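Local coordinates for protein proline iminopeptidase (Streptomyces halstedii, PDB 3WMR) that is an alpha/beta hydrolase of the peptidase S33 family that probably releases N-terminal proline from peptides and has a hydrophobic tunnel for polyketide substrates, at residues P152-M155 with K156-L159; A194-A197 with F198-H202; V207-P210 with R211-A215; E267-P270 with A271-K274; S292-P295 with H296-P300. All coordinates share one frame; numbering follows the deposited sequence.

Contact 1: P152-M155 with K156-L159; sequences PASM and KIWL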
loop_
_atom_site.group_PDB
_atom_site.type_symbol
_atom_site.label_atom_id
_atom_site.label_comp_id
_atom_site.label_asym_id
_atom_site.label_seq_id
_atom_site.Cartn_x
_atom_site.Cartn_y
_atom_site.Cartn_z
ATOM N N PRO A 152 -5.070 0.530 6.807
ATOM C CA PRO A 152 -6.042 1.011 7.786
ATOM C C PRO A 152 -7.240 1.646 7.101
ATOM O O PRO A 152 -7.116 2.082 5.968
ATOM C CB PRO A 152 -5.262 2.099 8.522
ATOM C CG PRO A 152 -4.422 2.707 7.456
ATOM C CD PRO A 152 -4.041 1.552 6.537
ATOM N N ALA A 153 -8.373 1.727 7.797
ATOM C CA ALA A 153 -9.554 2.442 7.278
ATOM C C ALA A 153 -9.522 3.926 7.635
ATOM O O ALA A 153 -10.230 4.730 7.033
ATOM C CB ALA A 153 -10.836 1.823 7.816
ATOM N N SER A 154 -8.690 4.283 8.608
ATOM C CA SER A 154 -8.599 5.658 9.104
ATOM C C SER A 154 -7.219 5.954 9.657
ATOM O O SER A 154 -6.723 5.232 10.501
ATOM C CB SER A 154 -9.603 5.867 10.222
ATOM O OG SER A 154 -9.349 7.083 10.919
ATOM N N MET A 155 -6.623 7.051 9.219
ATOM C CA MET A 155 -5.349 7.483 9.797
ATOM C C MET A 155 -5.494 7.974 11.239
ATOM O O MET A 155 -4.511 7.993 11.988
ATOM C CB MET A 155 -4.688 8.541 8.915
ATOM C CG MET A 155 -4.386 8.046 7.506
ATOM S SD MET A 155 -3.606 6.417 7.393
ATOM C CE MET A 155 -1.949 6.739 8.069
ATOM N N LYS A 156 -6.714 8.342 11.651
ATOM C CA LYS A 156 -6.950 8.677 13.057
ATOM C C LYS A 156 -6.802 7.464 13.948
ATOM O O LYS A 156 -6.102 7.517 14.976
ATOM C CB LYS A 156 -8.355 9.262 13.269
ATOM C CG LYS A 156 -8.521 10.637 12.687
ATOM C CD LYS A 156 -9.877 11.235 13.069
ATOM C CE LYS A 156 -10.125 12.525 12.313
ATOM N NZ LYS A 156 -9.117 13.574 12.674
ATOM N N ILE A 157 -7.466 6.373 13.567
ATOM C CA ILE A 157 -7.345 5.130 14.301
ATOM C C ILE A 157 -5.885 4.642 14.204
ATOM O O ILE A 157 -5.335 4.144 15.180
ATOM C CB ILE A 157 -8.303 4.044 13.771
ATOM C CG1 ILE A 157 -9.770 4.479 13.926
ATOM C CG2 ILE A 157 -8.089 2.743 14.523
ATOM C CD1 ILE A 157 -10.756 3.577 13.213
ATOM N N TRP A 158 -5.270 4.808 13.034
ATOM C CA TRP A 158 -3.846 4.463 12.855
ATOM C C TRP A 158 -3.008 5.136 13.932
ATOM O O TRP A 158 -2.321 4.457 14.670
ATOM C CB TRP A 158 -3.374 4.873 11.457
ATOM C CG TRP A 158 -1.920 4.529 11.107
ATOM C CD1 TRP A 158 -0.845 5.334 11.265
ATOM C CD2 TRP A 158 -1.436 3.334 10.471
ATOM N NE1 TRP A 158 0.280 4.730 10.781
ATOM C CE2 TRP A 158 -0.045 3.483 10.318
ATOM C CE3 TRP A 158 -2.036 2.146 10.049
ATOM C CZ2 TRP A 158 0.754 2.497 9.740
ATOM C CZ3 TRP A 158 -1.235 1.154 9.469
ATOM C CH2 TRP A 158 0.138 1.338 9.320
ATOM N N LEU A 159 -3.110 6.464 14.060
ATOM C CA LEU A 159 -2.310 7.185 15.040
ATOM C C LEU A 159 -2.594 6.776 16.488
ATOM O O LEU A 159 -1.671 6.736 17.291
ATOM C CB LEU A 159 -2.413 8.705 14.861
ATOM C CG LEU A 159 -1.507 9.249 13.756
ATOM C CD1 LEU A 159 -1.819 10.710 13.472
ATOM C CD2 LEU A 159 -0.034 9.056 14.126
#

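Contact 2: A194-A197 with F198-H202; sequences AMRA and FYDRH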
loop_
_atom_site.group_PDB
_atom_site.type_symbol
_atom_site.label_atom_id
_atom_site.label_comp_id
_atom_site.label_asym_id
_atom_site.label_seq_id
_atom_site.Cartn_x
_atom_site.Cartn_y
_atom_site.Cartn_z
ATOM N N ALA A 194 16.008 3.773 16.836
ATOM C CA ALA A 194 14.779 3.672 17.630
ATOM C C ALA A 194 13.573 3.308 16.731
ATOM O O ALA A 194 12.786 2.431 17.069
ATOM C CB ALA A 194 14.520 4.973 18.377
ATOM N N MET A 195 13.473 3.960 15.575
ATOM C CA MET A 195 12.464 3.636 14.553
ATOM C C MET A 195 12.549 2.168 14.135
ATOM O O MET A 195 11.529 1.537 13.867
ATOM C CB MET A 195 12.666 4.529 13.322
ATOM C CG MET A 195 11.597 4.412 12.246
ATOM S SD MET A 195 12.209 4.891 10.615
ATOM C CE MET A 195 13.080 3.372 10.211
ATOM N N ARG A 196 13.774 1.630 14.116
ATOM C CA ARG A 196 14.018 0.230 13.743
ATOM C C ARG A 196 13.502 -0.769 14.760
ATOM O O ARG A 196 13.043 -1.843 14.397
ATOM C CB ARG A 196 15.510 -0.003 13.506
ATOM C CG ARG A 196 15.976 0.570 12.184
ATOM C CD ARG A 196 15.817 -0.465 11.098
ATOM N NE ARG A 196 16.665 -1.595 11.451
ATOM C CZ ARG A 196 16.436 -2.857 11.125
ATOM N NH1 ARG A 196 15.378 -3.194 10.415
ATOM N NH2 ARG A 196 17.285 -3.788 11.526
ATOM N N ALA A 197 13.573 -0.424 16.036
ATOM C CA ALA A 197 12.903 -1.228 17.033
ATOM C C ALA A 197 11.393 -1.366 16.724
ATOM O O ALA A 197 10.803 -2.393 17.034
ATOM C CB ALA A 197 13.123 -0.649 18.427
ATOM N N PHE A 198 10.769 -0.352 16.112
ATOM C CA PHE A 198 9.337 -0.453 15.733
ATOM C C PHE A 198 9.208 -1.250 14.441
ATOM O O PHE A 198 8.402 -2.163 14.361
ATOM C CB PHE A 198 8.682 0.943 15.580
ATOM C CG PHE A 198 7.208 0.910 15.218
ATOM C CD1 PHE A 198 6.793 0.730 13.897
ATOM C CD2 PHE A 198 6.236 1.115 16.194
ATOM C CE1 PHE A 198 5.440 0.728 13.571
ATOM C CE2 PHE A 198 4.887 1.111 15.873
ATOM C CZ PHE A 198 4.492 0.932 14.563
ATOM N N TYR A 199 10.020 -0.920 13.439
ATOM C CA TYR A 199 9.897 -1.553 12.125
ATOM C C TYR A 199 10.150 -3.054 12.242
ATOM O O TYR A 199 9.415 -3.855 11.662
ATOM C CB TYR A 199 10.841 -0.923 11.085
ATOM C CG TYR A 199 10.304 0.329 10.363
ATOM C CD1 TYR A 199 9.740 1.382 11.068
ATOM C CD2 TYR A 199 10.424 0.461 8.986
ATOM C CE1 TYR A 199 9.254 2.522 10.406
ATOM C CE2 TYR A 199 9.975 1.598 8.316
ATOM C CZ TYR A 199 9.389 2.621 9.030
ATOM O OH TYR A 199 8.961 3.729 8.352
ATOM N N ASP A 200 11.171 -3.428 13.013
ATOM C CA ASP A 200 11.518 -4.837 13.197
ATOM C C ASP A 200 10.368 -5.637 13.803
ATOM O O ASP A 200 10.331 -6.844 13.642
ATOM C CB ASP A 200 12.764 -5.009 14.081
ATOM C CG ASP A 200 14.016 -4.379 13.488
ATOM O OD1 ASP A 200 14.051 -4.070 12.281
ATOM O OD2 ASP A 200 14.998 -4.193 14.239
ATOM N N ARG A 201 9.418 -4.989 14.489
ATOM C CA ARG A 201 8.283 -5.734 15.043
ATOM C C ARG A 201 7.072 -5.729 14.131
ATOM O O ARG A 201 6.381 -6.758 13.986
ATOM C CB ARG A 201 7.846 -5.165 16.387
ATOM C CG ARG A 201 8.864 -5.315 17.498
ATOM C CD ARG A 201 8.289 -4.763 18.789
ATOM N NE ARG A 201 9.242 -4.799 19.901
ATOM C CZ ARG A 201 8.939 -4.463 21.147
ATOM N NH1 ARG A 201 7.712 -4.058 21.459
ATOM N NH2 ARG A 201 9.869 -4.510 22.086
ATOM N N HIS A 202 6.789 -4.554 13.561
ATOM C CA HIS A 202 5.497 -4.284 12.934
ATOM C C HIS A 202 5.533 -3.904 11.448
ATOM O O HIS A 202 4.468 -3.821 10.828
ATOM C CB HIS A 202 4.764 -3.182 13.714
ATOM C CG HIS A 202 4.682 -3.435 15.184
ATOM N ND1 HIS A 202 5.382 -2.685 16.105
ATOM C CD2 HIS A 202 3.994 -4.354 15.899
ATOM C CE1 HIS A 202 5.137 -3.137 17.320
ATOM N NE2 HIS A 202 4.298 -4.149 17.224
HETATM O O HOH W 1 12.127 -4.181 18.500
#

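Contact 3: V207-P210 with R211-A215; sequences VPWP and RDFAA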
loop_
_atom_site.group_PDB
_atom_site.type_symbol
_atom_site.label_atom_id
_atom_site.label_comp_id
_atom_site.label_asym_id
_atom_site.label_seq_id
_atom_site.Cartn_x
_atom_site.Cartn_y
_atom_site.Cartn_z
ATOM N N VAL A 207 15.218 -9.186 8.666
ATOM C CA VAL A 207 16.423 -8.360 8.713
ATOM C C VAL A 207 17.628 -9.299 8.515
ATOM O O VAL A 207 17.661 -10.353 9.140
ATOM C CB VAL A 207 16.544 -7.656 10.079
ATOM C CG1 VAL A 207 17.855 -6.887 10.193
ATOM C CG2 VAL A 207 15.345 -6.732 10.307
ATOM N N PRO A 208 18.592 -8.951 7.627
ATOM C CA PRO A 208 18.617 -7.793 6.735
ATOM C C PRO A 208 17.326 -7.691 5.919
ATOM O O PRO A 208 16.673 -8.700 5.663
ATOM C CB PRO A 208 19.805 -8.084 5.814
ATOM C CG PRO A 208 20.713 -8.952 6.625
ATOM C CD PRO A 208 19.779 -9.816 7.428
ATOM N N TRP A 209 16.946 -6.486 5.533
ATOM C CA TRP A 209 15.731 -6.314 4.743
ATOM C C TRP A 209 15.837 -7.060 3.395
ATOM O O TRP A 209 16.929 -7.094 2.789
ATOM C CB TRP A 209 15.460 -4.827 4.510
ATOM C CG TRP A 209 14.965 -4.084 5.730
ATOM C CD1 TRP A 209 14.401 -4.623 6.843
ATOM C CD2 TRP A 209 14.944 -2.664 5.918
ATOM N NE1 TRP A 209 14.060 -3.642 7.726
ATOM C CE2 TRP A 209 14.366 -2.423 7.181
ATOM C CE3 TRP A 209 15.362 -1.572 5.145
ATOM C CZ2 TRP A 209 14.185 -1.140 7.693
ATOM C CZ3 TRP A 209 15.188 -0.290 5.657
ATOM C CH2 TRP A 209 14.607 -0.087 6.930
ATOM N N PRO A 210 14.713 -7.667 2.928
ATOM C CA PRO A 210 14.622 -8.167 1.560
ATOM C C PRO A 210 15.006 -7.068 0.571
ATOM O O PRO A 210 14.694 -5.904 0.804
ATOM C CB PRO A 210 13.136 -8.522 1.416
ATOM C CG PRO A 210 12.695 -8.855 2.797
ATOM C CD PRO A 210 13.484 -7.951 3.698
ATOM N N ARG A 211 15.696 -7.423 -0.508
ATOM C CA ARG A 211 16.117 -6.428 -1.504
ATOM C C ARG A 211 14.939 -5.596 -2.032
ATOM O O ARG A 211 15.042 -4.370 -2.223
ATOM C CB ARG A 211 16.793 -7.111 -2.686
ATOM C CG ARG A 211 17.440 -6.136 -3.663
ATOM C CD ARG A 211 17.230 -6.581 -5.099
ATOM N NE ARG A 211 15.856 -6.352 -5.516
ATOM C CZ ARG A 211 15.409 -5.274 -6.161
ATOM N NH1 ARG A 211 16.229 -4.284 -6.500
ATOM N NH2 ARG A 211 14.113 -5.194 -6.472
ATOM N N ASP A 212 13.831 -6.275 -2.307
ATOM C CA ASP A 212 12.646 -5.592 -2.792
ATOM C C ASP A 212 12.170 -4.529 -1.797
ATOM O O ASP A 212 11.755 -3.447 -2.211
ATOM C CB ASP A 212 11.533 -6.605 -3.106
ATOM C CG ASP A 212 11.850 -7.462 -4.323
ATOM O OD1 ASP A 212 12.699 -7.054 -5.144
ATOM O OD2 ASP A 212 11.245 -8.543 -4.459
ATOM N N PHE A 213 12.238 -4.835 -0.502
ATOM C CA PHE A 213 11.851 -3.869 0.542
ATOM C C PHE A 213 12.857 -2.706 0.573
ATOM O O PHE A 213 12.472 -1.525 0.540
ATOM C CB PHE A 213 11.721 -4.558 1.913
ATOM C CG PHE A 213 11.205 -3.648 3.012
ATOM C CD1 PHE A 213 9.836 -3.501 3.231
ATOM C CD2 PHE A 213 12.082 -2.912 3.798
ATOM C CE1 PHE A 213 9.355 -2.637 4.213
ATOM C CE2 PHE A 213 11.605 -2.055 4.788
ATOM C CZ PHE A 213 10.236 -1.919 4.992
ATOM N N ALA A 214 14.150 -3.041 0.572
ATOM C CA ALA A 214 15.203 -2.035 0.537
ATOM C C ALA A 214 15.113 -1.169 -0.723
ATOM O O ALA A 214 15.260 0.073 -0.656
ATOM C CB ALA A 214 16.564 -2.703 0.631
ATOM N N ALA A 215 14.836 -1.807 -1.862
ATOM C CA ALA A 215 14.714 -1.072 -3.111
ATOM C C ALA A 215 13.713 0.074 -2.971
ATOM O O ALA A 215 14.025 1.226 -3.296
ATOM C CB ALA A 215 14.326 -1.992 -4.249
#

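Contact 4: E267-P270 with A271-K274; sequences EATP and ATVK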
loop_
_atom_site.group_PDB
_atom_site.type_symbol
_atom_site.label_atom_id
_atom_site.label_comp_id
_atom_site.label_asym_id
_atom_site.label_seq_id
_atom_site.Cartn_x
_atom_site.Cartn_y
_atom_site.Cartn_z
ATOM N N GLU A 267 1.512 -3.307 11.984
ATOM C CA GLU A 267 1.139 -1.927 12.382
ATOM C C GLU A 267 -0.313 -1.595 11.987
ATOM O O GLU A 267 -0.983 -0.791 12.660
ATOM C CB GLU A 267 2.101 -0.905 11.780
ATOM C CG GLU A 267 2.393 -1.061 10.300
ATOM C CD GLU A 267 3.237 0.057 9.746
ATOM O OE1 GLU A 267 3.839 0.809 10.535
ATOM O OE2 GLU A 267 3.296 0.186 8.511
ATOM N N ALA A 268 -0.780 -2.195 10.890
ATOM C CA ALA A 268 -2.191 -2.153 10.522
ATOM C C ALA A 268 -2.918 -3.171 11.395
ATOM O O ALA A 268 -3.121 -4.332 10.992
ATOM C CB ALA A 268 -2.373 -2.443 9.037
ATOM N N THR A 269 -3.250 -2.740 12.610
ATOM C CA THR A 269 -3.740 -3.642 13.650
ATOM C C THR A 269 -5.180 -4.026 13.394
ATOM O O THR A 269 -5.853 -3.372 12.589
ATOM C CB THR A 269 -3.701 -3.007 15.056
ATOM O OG1 THR A 269 -4.536 -1.833 15.072
ATOM C CG2 THR A 269 -2.268 -2.668 15.488
ATOM N N PRO A 270 -5.662 -5.080 14.085
ATOM C CA PRO A 270 -7.072 -5.442 13.998
ATOM C C PRO A 270 -8.011 -4.259 14.207
ATOM O O PRO A 270 -9.018 -4.148 13.505
ATOM C CB PRO A 270 -7.223 -6.485 15.090
ATOM C CG PRO A 270 -5.920 -7.211 15.034
ATOM C CD PRO A 270 -4.891 -6.135 14.777
ATOM N N ALA A 271 -7.664 -3.364 15.129
ATOM C CA ALA A 271 -8.445 -2.139 15.340
ATOM C C ALA A 271 -8.489 -1.199 14.125
ATOM O O ALA A 271 -9.508 -0.542 13.880
ATOM C CB ALA A 271 -7.931 -1.386 16.564
ATOM N N THR A 272 -7.395 -1.111 13.381
ATOM C CA THR A 272 -7.331 -0.177 12.232
ATOM C C THR A 272 -8.184 -0.667 11.071
ATOM O O THR A 272 -8.709 0.133 10.316
ATOM C CB THR A 272 -5.900 0.049 11.684
ATOM O OG1 THR A 272 -5.371 -1.175 11.165
ATOM C CG2 THR A 272 -4.975 0.601 12.749
ATOM N N VAL A 273 -8.331 -1.989 10.945
ATOM C CA VAL A 273 -9.110 -2.569 9.852
ATOM C C VAL A 273 -10.561 -2.900 10.228
ATOM O O VAL A 273 -11.338 -3.299 9.379
ATOM C CB VAL A 273 -8.428 -3.824 9.264
ATOM C CG1 VAL A 273 -7.023 -3.499 8.795
ATOM C CG2 VAL A 273 -8.411 -4.979 10.252
ATOM N N LYS A 274 -10.938 -2.708 11.486
ATOM C CA LYS A 274 -12.283 -3.059 11.944
ATOM C C LYS A 274 -13.413 -2.373 11.160
ATOM O O LYS A 274 -14.421 -3.019 10.856
ATOM C CB LYS A 274 -12.434 -2.793 13.452
ATOM C CG LYS A 274 -13.639 -3.480 14.080
ATOM C CD LYS A 274 -13.413 -3.707 15.573
ATOM C CE LYS A 274 -14.572 -4.448 16.225
ATOM N NZ LYS A 274 -15.873 -3.764 15.980
#

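Contact 5: S292-P295 with H296-P300; sequences SHVP and HLEEP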
loop_
_atom_site.group_PDB
_atom_site.type_symbol
_atom_site.label_atom_id
_atom_site.label_comp_id
_atom_site.label_asym_id
_atom_site.label_seq_id
_atom_site.Cartn_x
_atom_site.Cartn_y
_atom_site.Cartn_z
ATOM N N SER A 292 3.993 -9.246 9.673
ATOM C CA SER A 292 3.578 -7.908 10.070
ATOM C C SER A 292 3.016 -7.192 8.845
ATOM O O SER A 292 1.936 -7.539 8.365
ATOM C CB SER A 292 4.738 -7.138 10.717
ATOM O OG SER A 292 5.824 -6.976 9.820
ATOM N N HIS A 293 3.739 -6.204 8.338
ATOM C CA HIS A 293 3.211 -5.316 7.306
ATOM C C HIS A 293 3.460 -5.807 5.888
ATOM O O HIS A 293 2.823 -5.322 4.941
ATOM C CB HIS A 293 3.817 -3.916 7.487
ATOM C CG HIS A 293 3.026 -2.825 6.852
ATOM N ND1 HIS A 293 1.753 -2.493 7.265
ATOM C CD2 HIS A 293 3.340 -1.960 5.864
ATOM C CE1 HIS A 293 1.310 -1.481 6.545
ATOM N NE2 HIS A 293 2.251 -1.144 5.684
ATOM N N VAL A 294 4.370 -6.771 5.723
ATOM C CA VAL A 294 4.696 -7.269 4.392
ATOM C C VAL A 294 4.628 -8.795 4.299
ATOM O O VAL A 294 5.642 -9.439 4.009
ATOM C CB VAL A 294 6.069 -6.750 3.910
ATOM C CG1 VAL A 294 5.995 -5.260 3.617
ATOM C CG2 VAL A 294 7.176 -7.043 4.917
ATOM N N PRO A 295 3.426 -9.376 4.510
ATOM C CA PRO A 295 3.226 -10.834 4.492
ATOM C C PRO A 295 3.625 -11.543 3.184
ATOM O O PRO A 295 3.995 -12.733 3.196
ATOM C CB PRO A 295 1.730 -10.997 4.771
ATOM C CG PRO A 295 1.104 -9.678 4.452
ATOM C CD PRO A 295 2.157 -8.644 4.718
ATOM N N HIS A 296 3.561 -10.824 2.072
ATOM C CA HIS A 296 4.010 -11.346 0.806
ATOM C C HIS A 296 5.527 -11.655 0.787
ATOM O O HIS A 296 5.978 -12.322 -0.115
ATOM C CB HIS A 296 3.654 -10.390 -0.332
ATOM C CG HIS A 296 4.294 -9.047 -0.223
ATOM N ND1 HIS A 296 3.836 -8.067 0.641
ATOM C CD2 HIS A 296 5.338 -8.506 -0.889
ATOM C CE1 HIS A 296 4.588 -6.990 0.515
ATOM N NE2 HIS A 296 5.499 -7.225 -0.414
ATOM N N LEU A 297 6.273 -11.105 1.751
ATOM C CA LEU A 297 7.707 -11.339 1.920
ATOM C C LEU A 297 7.961 -12.226 3.125
ATOM O O LEU A 297 8.795 -13.129 3.085
ATOM C CB LEU A 297 8.440 -10.001 2.098
ATOM C CG LEU A 297 8.618 -9.189 0.812
ATOM C CD1 LEU A 297 9.148 -7.802 1.118
ATOM C CD2 LEU A 297 9.554 -9.912 -0.151
ATOM N N GLU A 298 7.228 -11.954 4.196
ATOM C CA GLU A 298 7.392 -12.634 5.461
ATOM C C GLU A 298 6.867 -14.051 5.438
ATOM O O GLU A 298 7.490 -14.947 6.016
ATOM C CB GLU A 298 6.724 -11.827 6.582
ATOM C CG GLU A 298 7.429 -10.500 6.818
ATOM C CD GLU A 298 6.573 -9.490 7.553
ATOM O OE1 GLU A 298 5.353 -9.452 7.299
ATOM O OE2 GLU A 298 7.125 -8.767 8.404
ATOM N N GLU A 299 5.725 -14.261 4.786
ATOM C CA GLU A 299 5.178 -15.609 4.602
ATOM C C GLU A 299 4.852 -15.802 3.131
ATOM O O GLU A 299 3.680 -15.829 2.752
ATOM C CB GLU A 299 3.928 -15.804 5.460
ATOM C CG GLU A 299 4.203 -15.730 6.944
ATOM C CD GLU A 299 2.998 -16.105 7.767
ATOM O OE1 GLU A 299 2.680 -17.300 7.777
ATOM O OE2 GLU A 299 2.384 -15.224 8.418
ATOM N N PRO A 300 5.897 -15.917 2.293
ATOM C CA PRO A 300 5.709 -15.857 0.845
ATOM C C PRO A 300 4.684 -16.855 0.325
ATOM O O PRO A 300 3.834 -16.509 -0.506
ATOM C CB PRO A 300 7.099 -16.174 0.281
ATOM C CG PRO A 300 8.054 -16.025 1.403
ATOM C CD PRO A 300 7.287 -16.225 2.673
#

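Contact 1: P152-M155 with K156-L159
M155 and W158 lie side by side at the start of helix 155-166, pointing the same way. From CB, the M155 chain sets out with CG anti to the carbonyl carbon (chi1 -60°) and bends twice more, at CG and at SD. These bends carry SD obliquely past the indole, 4.9 Å from the centroid of the W158 five-membered ring, a Met-aromatic contact. The chain finishes with CE over the ring face, 3.8 Å from the same centroid and 20° off its normal, a CH-pi contact. P152 reaches the six-membered ring: its CG meets W158 CE3 at 3.6 Å. The loop that follows strand 143-149 of the alpha/beta hydrolase sheet here turns into helix. S154 is the N-cap, its OG accepting weak bonds from K156 N at 3.0 Å and I157 N at 3.3 Å, while its carbonyl O accepts W158 N in a helical i to i+4 bond. W158 NE1 is engaged by the carbonyl O of E235, which helps hold the indole's rotation, and the ring packs on E267 beside the predicted catalytic H293. Without the indole, as with an alanine here, M155 CE and P152 CG would probably be left with no surface to rest on and E235 O without its donor. K156 turns outward to a salt bridge with D244.

Contact 2: A194-A197 with F198-H202
M195 swings its CG anti to the backbone N (chi1 -173°) and then bends at the sulfur, which brings the end of its chain over the ring of Y199. The pair is an i to i+4 contact along helix 189-202, and it makes a Met-aromatic contact. CE stands almost exactly over the Y199 ring, 3.8 Å from the centroid and 5° off the normal, a CH-pi contact; SD approaches more obliquely. M195 CG closes in on Y199 CE1 at 3.5 Å. The ring is held at its far end too, since the hydroxyl of Y199 bonds E235 N. One residue on, R196 curls back through bends at chi2 and chi3 to form a salt bridge with D200, again four residues along. The guanidinium and carboxylate planes stand 75° apart, and the carboxylate lies over one face of the guanidinium; the exact length of the bridge is doubtful. The backbone bond from Y199 N to M195 O, 2.9 Å, joins the same two residues as the Met-aromatic contact. Near the helix end R201 bonds L168 O through NH1, and a water donates to A197 O at 2.7 Å and accepts from R201 NE at 3.3 Å.

Contact 3: V207-P210 with R211-A215
F213 drives its ring edge into the face of W209. The planes stand at 70° and the centroids of the F213 ring and the W209 five-membered ring are 4.7 Å apart, an edge-to-face pair. CD2 and CE2 form the touching edge: CD2 of F213 reaches W209 CD2 at 3.6 Å, while CE2 of F213 is 3.7 Å from W209 CE2, so the edge runs roughly along the bond shared by the two indole rings. F213 arrives there because its CG is anti to the backbone N (chi1 -175°), which throws the ring back along the helix toward the preceding loop. W209 is turned to meet it by a CG anti to the carbonyl carbon. F217 of helix 211-222 meets the indole as well, and R196 of helix 189-202 packs against it. Between the two aromatics in sequence, P210 O receives A214 N at 2.9 Å in a nearly straight bond of 172°. On the exposed side, neighbours R211 and D212 form a salt bridge: NH2 of R211 meets D212 OD1 at 2.7 Å, with the carboxylate oxygen close to the guanidinium plane. This is a helix N-terminus with a proline at the N-cap position, where the loop from helix 189-202 enters helix 211-222, with F213 about 6 Å from the side chain of the predicted catalytic H293.

Contact 4: E267-P270 with A271-K274
T269 O is gripped from several sides by the first turn of helix 270-279. T272 OG1 donates to it at 2.7 Å, lying in the carbonyl plane on a lone pair, and V273 N donates at 3.3 Å, nearly along the C=O axis; T272 N adds a weak bond at 2.8 Å. T269 is the N-cap of this helix, which follows strand 258-263 of the alpha/beta hydrolase fold; the loop between carries the predicted catalytic D266. The cap works through the T269 side chain too: OG1 accepts a weak, long bond from T272 N, and has a stronger partner in E161 of helix 155-166, so the capping hydroxyl also joins two helices. Both threonines place OG1 between the backbone N and the carbonyl carbon, near +60°. For T272 (chi1 64°) this turns the hydroxyl back onto the carbonyl three residues earlier. The same turn sets its methyl CG2 3.4 Å from T269 OG1, and the two side chains cross at about a right angle. T272 OG1 also lies 3.9 Å from CB of A268, the centre of an inverse gamma turn whose N is bonded to D266. Upstream, E267 faces away from the helix and packs on H293, W158 and F198, its carboxylate close to that of E235. Farther along, V273 CG2 lies 3.4 Å from P270 O.

Contact 5: S292-P295 with H296-P300
E298 sends its carboxylate back to the start of the loop, where the contact is tightest. One oxygen, OE1, takes S292 N at 2.7 Å, from above the carboxylate plane, and weakly V294 N as well; the other, OE2, accepts S292 OG at 2.6 Å on its syn lone pair and is also met by R205 N. Three donors and a weak fourth thus fix the rotation of the group, and they probably stabilise its negative charge. The chain gets there by setting CG anti to the carbonyl carbon (chi1 -66°) and extending beyond, with V294 CG2 packed 3.6 Å from E298 CD at about a right angle. A glutamine here has no charge and would probably turn its NH2 toward a donor, leaving S292 N or R205 N without an acceptor. V294 O bonds both L297 N, at 2.9 Å, and E298 N, at 3.0 Å, opening the short helix 295-298. V294 CB lies 3.7 Å from H296 CE1, and H296 is anchored through NE2 to Y62 O. The looser side is the outgoing end: P300 is exposed, and E299 N bonds P295 O while its carboxylate turns to N290 and S291. Bonds to the backbone of S292 and V294 flank H293, which is bonded to D266; this is the histidine loop of an alpha/beta hydrolase, holding the predicted catalytic histidine beside S126.

The five contacts lie around the predicted S126-D266-H293 triad. Contacts 1 and 4, centres 8 Å apart, are joined by a probable hydrogen bond from A153 N to T272 O at 3.0 Å, and W158 packs on E267 and A268. W158 CH2 also lies 4.1 Å from H293 CE1, where contact 1 touches contact 5. Contact 4 meets contact 5 where E267 OE2 lies 3.3 Å from H293 CE1, and meets contact 2 through a probable bond of E267 N to H202 O. Contact 2 joins contact 3 where R196 touches W209 and V207; contact 3 reaches contact 5 through F213 and V294. The bound P4G lies about 8 Å from the side chain of M155.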